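Local coordinates for protein malonyl-CoA decarboxylase (Rhodopseudomonas palustris, PDB 4KSA) that probably catalyses the decarboxylation of malonyl-CoA to acetyl-CoA, as its family does, and is built as an alpha-beta protein of two domains, at residues A[363-368]-A[388-393]; A[422-427]-A[433-438]. All blocks are in the same frame, centred on the assembly; numbering follows the deposited sequence.

Contact 1 of 2, residues A[363-368]-A[388-393]; sequences AYFLQA and ARLDRL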
loop_
_atom_site.group_PDB
_atom_site.type_symbol
_atom_site.label_atom_id
_atom_site.label_comp_id
_atom_site.label_asym_id
_atom_site.label_seq_id
_atom_site.Cartn_x
_atom_site.Cartn_y
_atom_site.Cartn_z
ATOM N N ALA A 363 -50.374 -0.456 -7.356
ATOM C CA ALA A 363 -50.862 -1.573 -6.559
ATOM C C ALA A 363 -49.806 -2.671 -6.641
ATOM O O ALA A 363 -49.560 -3.384 -5.670
ATOM C CB ALA A 363 -52.191 -2.076 -7.094
ATOM N N TYR A 364 -49.186 -2.798 -7.811
ATOM C CA TYR A 364 -48.130 -3.782 -8.011
ATOM C C TYR A 364 -47.046 -3.531 -6.947
ATOM O O TYR A 364 -46.808 -4.346 -6.056
ATOM C CB TYR A 364 -47.542 -3.615 -9.415
ATOM C CG TYR A 364 -46.314 -4.444 -9.684
ATOM C CD1 TYR A 364 -46.348 -5.829 -9.577
ATOM C CD2 TYR A 364 -45.120 -3.843 -10.074
ATOM C CE1 TYR A 364 -45.224 -6.606 -9.856
ATOM C CE2 TYR A 364 -43.985 -4.610 -10.359
ATOM C CZ TYR A 364 -44.048 -5.992 -10.249
ATOM O OH TYR A 364 -42.948 -6.757 -10.556
ATOM N N PHE A 365 -46.413 -2.375 -7.044
ATOM C CA PHE A 365 -45.372 -1.996 -6.121
ATOM C C PHE A 365 -45.788 -1.979 -4.665
ATOM O O PHE A 365 -45.098 -2.545 -3.820
ATOM C CB PHE A 365 -44.834 -0.624 -6.502
ATOM C CG PHE A 365 -43.933 -0.642 -7.695
ATOM C CD1 PHE A 365 -44.086 0.293 -8.709
ATOM C CD2 PHE A 365 -42.889 -1.557 -7.777
ATOM C CE1 PHE A 365 -43.207 0.322 -9.786
ATOM C CE2 PHE A 365 -42.005 -1.538 -8.846
ATOM C CZ PHE A 365 -42.161 -0.597 -9.853
ATOM N N LEU A 366 -46.908 -1.337 -4.357
ATOM C CA LEU A 366 -47.335 -1.243 -2.968
ATOM C C LEU A 366 -48.146 -2.394 -2.399
ATOM O O LEU A 366 -48.173 -2.577 -1.180
ATOM C CB LEU A 366 -48.099 0.059 -2.740
ATOM C CG LEU A 366 -47.258 1.321 -2.553
ATOM C CD1 LEU A 366 -46.244 1.450 -3.648
ATOM C CD2 LEU A 366 -48.166 2.522 -2.555
ATOM N N GLN A 367 -48.791 -3.181 -3.255
ATOM C CA GLN A 367 -49.623 -4.283 -2.772
ATOM C C GLN A 367 -49.175 -5.691 -3.154
ATOM O O GLN A 367 -49.337 -6.623 -2.373
ATOM C CB GLN A 367 -51.071 -4.068 -3.228
ATOM C CG GLN A 367 -51.806 -2.930 -2.519
ATOM C CD GLN A 367 -53.023 -2.436 -3.298
ATOM O OE1 GLN A 367 -53.822 -3.231 -3.810
ATOM N NE2 GLN A 367 -53.173 -1.114 -3.383
ATOM N N ALA A 368 -48.616 -5.851 -4.347
ATOM C CA ALA A 368 -48.163 -7.166 -4.809
ATOM C C ALA A 368 -46.970 -7.717 -4.018
ATOM O O ALA A 368 -45.872 -7.151 -4.049
ATOM C CB ALA A 368 -47.813 -7.101 -6.298
ATOM N N ALA A 388 -33.964 2.704 0.194
ATOM C CA ALA A 388 -34.508 3.723 -0.689
ATOM C C ALA A 388 -36.012 3.864 -0.528
ATOM O O ALA A 388 -36.660 3.073 0.173
ATOM C CB ALA A 388 -34.173 3.414 -2.121
ATOM N N ARG A 389 -36.530 4.895 -1.196
ATOM C CA ARG A 389 -37.943 5.278 -1.219
ATOM C C ARG A 389 -38.427 5.227 -2.664
ATOM O O ARG A 389 -37.725 5.689 -3.562
ATOM C CB ARG A 389 -38.091 6.718 -0.694
ATOM C CG ARG A 389 -39.448 7.395 -0.966
ATOM C CD ARG A 389 -39.527 8.804 -0.354
ATOM N NE ARG A 389 -39.228 9.863 -1.320
ATOM C CZ ARG A 389 -38.714 11.054 -1.000
ATOM N NH1 ARG A 389 -38.473 11.961 -1.943
ATOM N NH2 ARG A 389 -38.420 11.337 0.263
ATOM N N LEU A 390 -39.607 4.650 -2.898
ATOM C CA LEU A 390 -40.160 4.611 -4.253
ATOM C C LEU A 390 -40.645 6.045 -4.522
ATOM O O LEU A 390 -41.647 6.474 -3.967
ATOM C CB LEU A 390 -41.317 3.623 -4.315
ATOM C CG LEU A 390 -42.056 3.602 -5.652
ATOM C CD1 LEU A 390 -41.076 3.398 -6.803
ATOM C CD2 LEU A 390 -43.103 2.494 -5.615
ATOM N N ASP A 391 -39.933 6.768 -5.380
ATOM C CA ASP A 391 -40.230 8.170 -5.631
ATOM C C ASP A 391 -41.067 8.585 -6.851
ATOM O O ASP A 391 -41.812 9.559 -6.775
ATOM C CB ASP A 391 -38.909 8.946 -5.638
ATOM C CG ASP A 391 -39.062 10.378 -5.166
ATOM O OD1 ASP A 391 -39.556 10.581 -4.036
ATOM O OD2 ASP A 391 -38.672 11.300 -5.923
ATOM N N ARG A 392 -40.955 7.886 -7.971
ATOM C CA ARG A 392 -41.742 8.258 -9.135
ATOM C C ARG A 392 -41.861 7.149 -10.159
ATOM O O ARG A 392 -40.930 6.392 -10.358
ATOM C CB ARG A 392 -41.156 9.507 -9.799
ATOM C CG ARG A 392 -41.181 9.466 -11.327
ATOM C CD ARG A 392 -41.335 10.843 -11.928
ATOM N NE ARG A 392 -40.417 11.805 -11.338
ATOM C CZ ARG A 392 -39.207 12.094 -11.811
ATOM N NH1 ARG A 392 -38.450 12.992 -11.181
ATOM N NH2 ARG A 392 -38.760 11.500 -12.914
ATOM N N LEU A 393 -43.014 7.074 -10.816
ATOM C CA LEU A 393 -43.262 6.063 -11.838
ATOM C C LEU A 393 -43.113 6.735 -13.194
ATOM O O LEU A 393 -43.783 7.716 -13.474
ATOM C CB LEU A 393 -44.669 5.490 -11.667
ATOM C CG LEU A 393 -45.022 5.037 -10.247
ATOM C CD1 LEU A 393 -46.393 4.388 -10.235
ATOM C CD2 LEU A 393 -43.985 4.051 -9.754
#

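Contact 2 of 2, residues A[422-427]-A[433-438]; sequences EANHEA and QIAAAS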
loop_
_atom_site.group_PDB
_atom_site.type_symbol
_atom_site.label_atom_id
_atom_site.label_comp_id
_atom_site.label_asym_id
_atom_site.label_seq_id
_atom_site.Cartn_x
_atom_site.Cartn_y
_atom_site.Cartn_z
ATOM N N GLU A 422 -31.282 4.095 6.548
ATOM C CA GLU A 422 -31.476 3.167 7.653
ATOM C C GLU A 422 -32.917 3.122 8.111
ATOM O O GLU A 422 -33.457 2.045 8.365
ATOM C CB GLU A 422 -30.560 3.527 8.820
ATOM C CG GLU A 422 -29.103 3.191 8.541
ATOM C CD GLU A 422 -28.208 3.415 9.738
ATOM O OE1 GLU A 422 -28.598 2.998 10.855
ATOM O OE2 GLU A 422 -27.114 3.999 9.555
ATOM N N ALA A 423 -33.540 4.291 8.208
ATOM C CA ALA A 423 -34.931 4.378 8.634
ATOM C C ALA A 423 -35.834 3.504 7.745
ATOM O O ALA A 423 -36.567 2.624 8.232
ATOM C CB ALA A 423 -35.395 5.837 8.590
ATOM N N ASN A 424 -35.771 3.748 6.439
ATOM C CA ASN A 424 -36.579 2.997 5.493
ATOM C C ASN A 424 -36.281 1.500 5.514
ATOM O O ASN A 424 -37.209 0.682 5.523
ATOM C CB ASN A 424 -36.385 3.559 4.089
ATOM C CG ASN A 424 -36.892 4.973 3.967
ATOM O OD1 ASN A 424 -37.724 5.414 4.766
ATOM N ND2 ASN A 424 -36.411 5.693 2.963
ATOM N N HIS A 425 -34.996 1.141 5.525
ATOM C CA HIS A 425 -34.619 -0.260 5.558
ATOM C C HIS A 425 -35.276 -0.937 6.743
ATOM O O HIS A 425 -35.889 -1.989 6.591
ATOM C CB HIS A 425 -33.099 -0.429 5.672
ATOM C CG HIS A 425 -32.678 -1.826 6.023
ATOM N ND1 HIS A 425 -32.651 -2.849 5.100
ATOM C CD2 HIS A 425 -32.362 -2.386 7.216
ATOM C CE1 HIS A 425 -32.342 -3.980 5.712
ATOM N NE2 HIS A 425 -32.164 -3.727 6.997
ATOM N N GLU A 426 -35.137 -0.334 7.921
ATOM C CA GLU A 426 -35.713 -0.881 9.152
ATOM C C GLU A 426 -37.231 -1.053 9.059
ATOM O O GLU A 426 -37.793 -2.040 9.562
ATOM C CB GLU A 426 -35.378 0.023 10.342
ATOM C CG GLU A 426 -33.935 -0.073 10.841
ATOM C CD GLU A 426 -33.579 -1.463 11.374
ATOM O OE1 GLU A 426 -34.412 -2.080 12.076
ATOM O OE2 GLU A 426 -32.451 -1.932 11.104
ATOM N N ALA A 427 -37.884 -0.086 8.411
ATOM C CA ALA A 427 -39.331 -0.095 8.226
ATOM C C ALA A 427 -39.768 -1.257 7.343
ATOM O O ALA A 427 -40.713 -1.980 7.676
ATOM C CB ALA A 427 -39.775 1.213 7.606
ATOM N N GLN A 433 -43.279 -2.100 6.062
ATOM C CA GLN A 433 -43.743 -0.822 5.527
ATOM C C GLN A 433 -42.941 -0.347 4.319
ATOM O O GLN A 433 -41.755 -0.068 4.437
ATOM C CB GLN A 433 -43.661 0.251 6.619
ATOM C CG GLN A 433 -44.290 -0.146 7.949
ATOM C CD GLN A 433 -44.009 0.859 9.064
ATOM O OE1 GLN A 433 -44.462 0.687 10.203
ATOM N NE2 GLN A 433 -43.260 1.913 8.741
ATOM N N ILE A 434 -43.580 -0.230 3.164
ATOM C CA ILE A 434 -42.856 0.227 1.989
ATOM C C ILE A 434 -42.670 1.738 2.000
ATOM O O ILE A 434 -43.597 2.479 2.306
ATOM C CB ILE A 434 -43.567 -0.185 0.694
ATOM C CG1 ILE A 434 -43.496 -1.703 0.540
ATOM C CG2 ILE A 434 -42.933 0.520 -0.499
ATOM C CD1 ILE A 434 -44.001 -2.213 -0.774
ATOM N N ALA A 435 -41.466 2.195 1.676
ATOM C CA ALA A 435 -41.207 3.620 1.669
ATOM C C ALA A 435 -41.474 4.178 0.285
ATOM O O ALA A 435 -40.619 4.142 -0.612
ATOM C CB ALA A 435 -39.778 3.912 2.107
ATOM N N ALA A 436 -42.687 4.695 0.125
ATOM C CA ALA A 436 -43.132 5.279 -1.130
ATOM C C ALA A 436 -43.499 6.729 -0.900
ATOM O O ALA A 436 -43.788 7.127 0.228
ATOM C CB ALA A 436 -44.338 4.517 -1.648
ATOM N N ALA A 437 -43.478 7.516 -1.972
ATOM C CA ALA A 437 -43.832 8.930 -1.914
ATOM C C ALA A 437 -45.346 9.042 -2.101
ATOM O O ALA A 437 -45.955 8.183 -2.742
ATOM C CB ALA A 437 -43.116 9.685 -3.025
ATOM N N SER A 438 -45.955 10.093 -1.548
ATOM C CA SER A 438 -47.408 10.295 -1.683
ATOM C C SER A 438 -47.818 10.268 -3.152
ATOM O O SER A 438 -48.770 9.589 -3.530
ATOM C CB SER A 438 -47.823 11.632 -1.071
ATOM O OG SER A 438 -47.566 11.658 0.324
#

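Contact 1 of 2, residues A[363-368]-A[388-393]
Phe365 and Leu366, in the last turn of helix 347-367, meet Leu390 and Leu393 of strand 389-394 through apolar side chains. Leu390 CD2 is the shared point: it lies 3.7 Å from Phe365 CB and 3.9 Å from Leu366 CD1, touches the Phe365 ring at CG and CD1, and gets there because its CG stands anti to the backbone N (chi1 174°). The Phe365 and Leu390 side chains cross at about a right angle. Three residues along the strand, Leu393 CD2 comes obliquely to the Phe365 ring, 3.8 Å from CE1, the two side chains sliding past each other. An alanine in place of Phe365 would take the ring from both leucine methyls and is likely to open a gap between helix and strand.

No hydrogen bond crosses; the salt bridge stays on the strand: Arg389 grips Asp391 side-on, NE at 2.8 Å and NH1 at 2.7 Å from the same OD1, both from one face of the carboxylate. Asp391 and Arg392 together face Asn413 of strand 411-416, a classic beta bulge.

The axes of 363-367 and 389-393 run nearly antiparallel (167°); apolar helix side chains set against a strand are helix-on-sheet packing, here at the outermost strand within this chain, in the C-terminal domain.

Contact 2 of 2, residues A[422-427]-A[433-438]
A surface contact joins helix 421-431 to the segment that follows it: residues 433-438 leave the end of the helix, fold back beside it and lead to the short helix 438-441. Two pairs of residues make it, Ala427 with Gln433 and Asn424 with Ala435, and the backbones come to 5.2 Å between CA of Ala427 and CA of Gln433.

The one hydrogen bond across is from the backbone: Gln433 N gives its hydrogen to Ala427 O at 3.0 Å, with an N-H...acceptor angle of 142°. The donor stands above the carbonyl plane rather than within it. Beside this bond the Gln433 side chain, extended beyond CG, runs across the helix, roughly at right angles to its axis, and brings NE2 to 3.7 Å from Ala427 CB, a van der Waals touch. Its other amide atom, OE1, is hydrogen-bonded to Arg431 NH2.

Nearer the start of the helix, the methyl of Ala435 rests on the Asn424 amide, its CB 3.6 Å from CG and 3.7 Å from OD1. Asn424 has CG anti to its carbonyl carbon (chi1 -65°), which turns one face of the amide to that methyl, and its ND2 is hydrogen-bonded to Gly387 O, a bond that helps fix the rotation of the group. From the same helix, His425 and Glu426 reach the second subunit, where His425 NE2 meets Glu52 N and Glu426 OE1 meets Ser54 OG of that subunit.

With two alanine methyls doing the touching and a single backbone bond across, the chemistry implies close approach more than specific side-chain recognition; the amides of Asn424 and Gln433 add only van der Waals contact here and direct their hydrogen bonds to Gly387 and Arg431.

Contact 1 closes before contact 2 opens along the chain, yet their centres lie 11 Å apart, on the same side of the chain's centre. They meet where residues 433-438 pass strand 389-394: two probable backbone hydrogen bonds, Leu390 N to Ala435 O (2.6 Å) and Ala437 N to Leu390 O (2.9 Å), join them. Ile434 CD1 also packs on Phe365 O. The segment after helix 421-431 therefore runs along the outermost strand, on the side away from strand 411-416, and also touches the end of helix 347-367. In this way the C-terminal part of the chain is tied to the sheet edge, while helix 421-431 meets the second subunit.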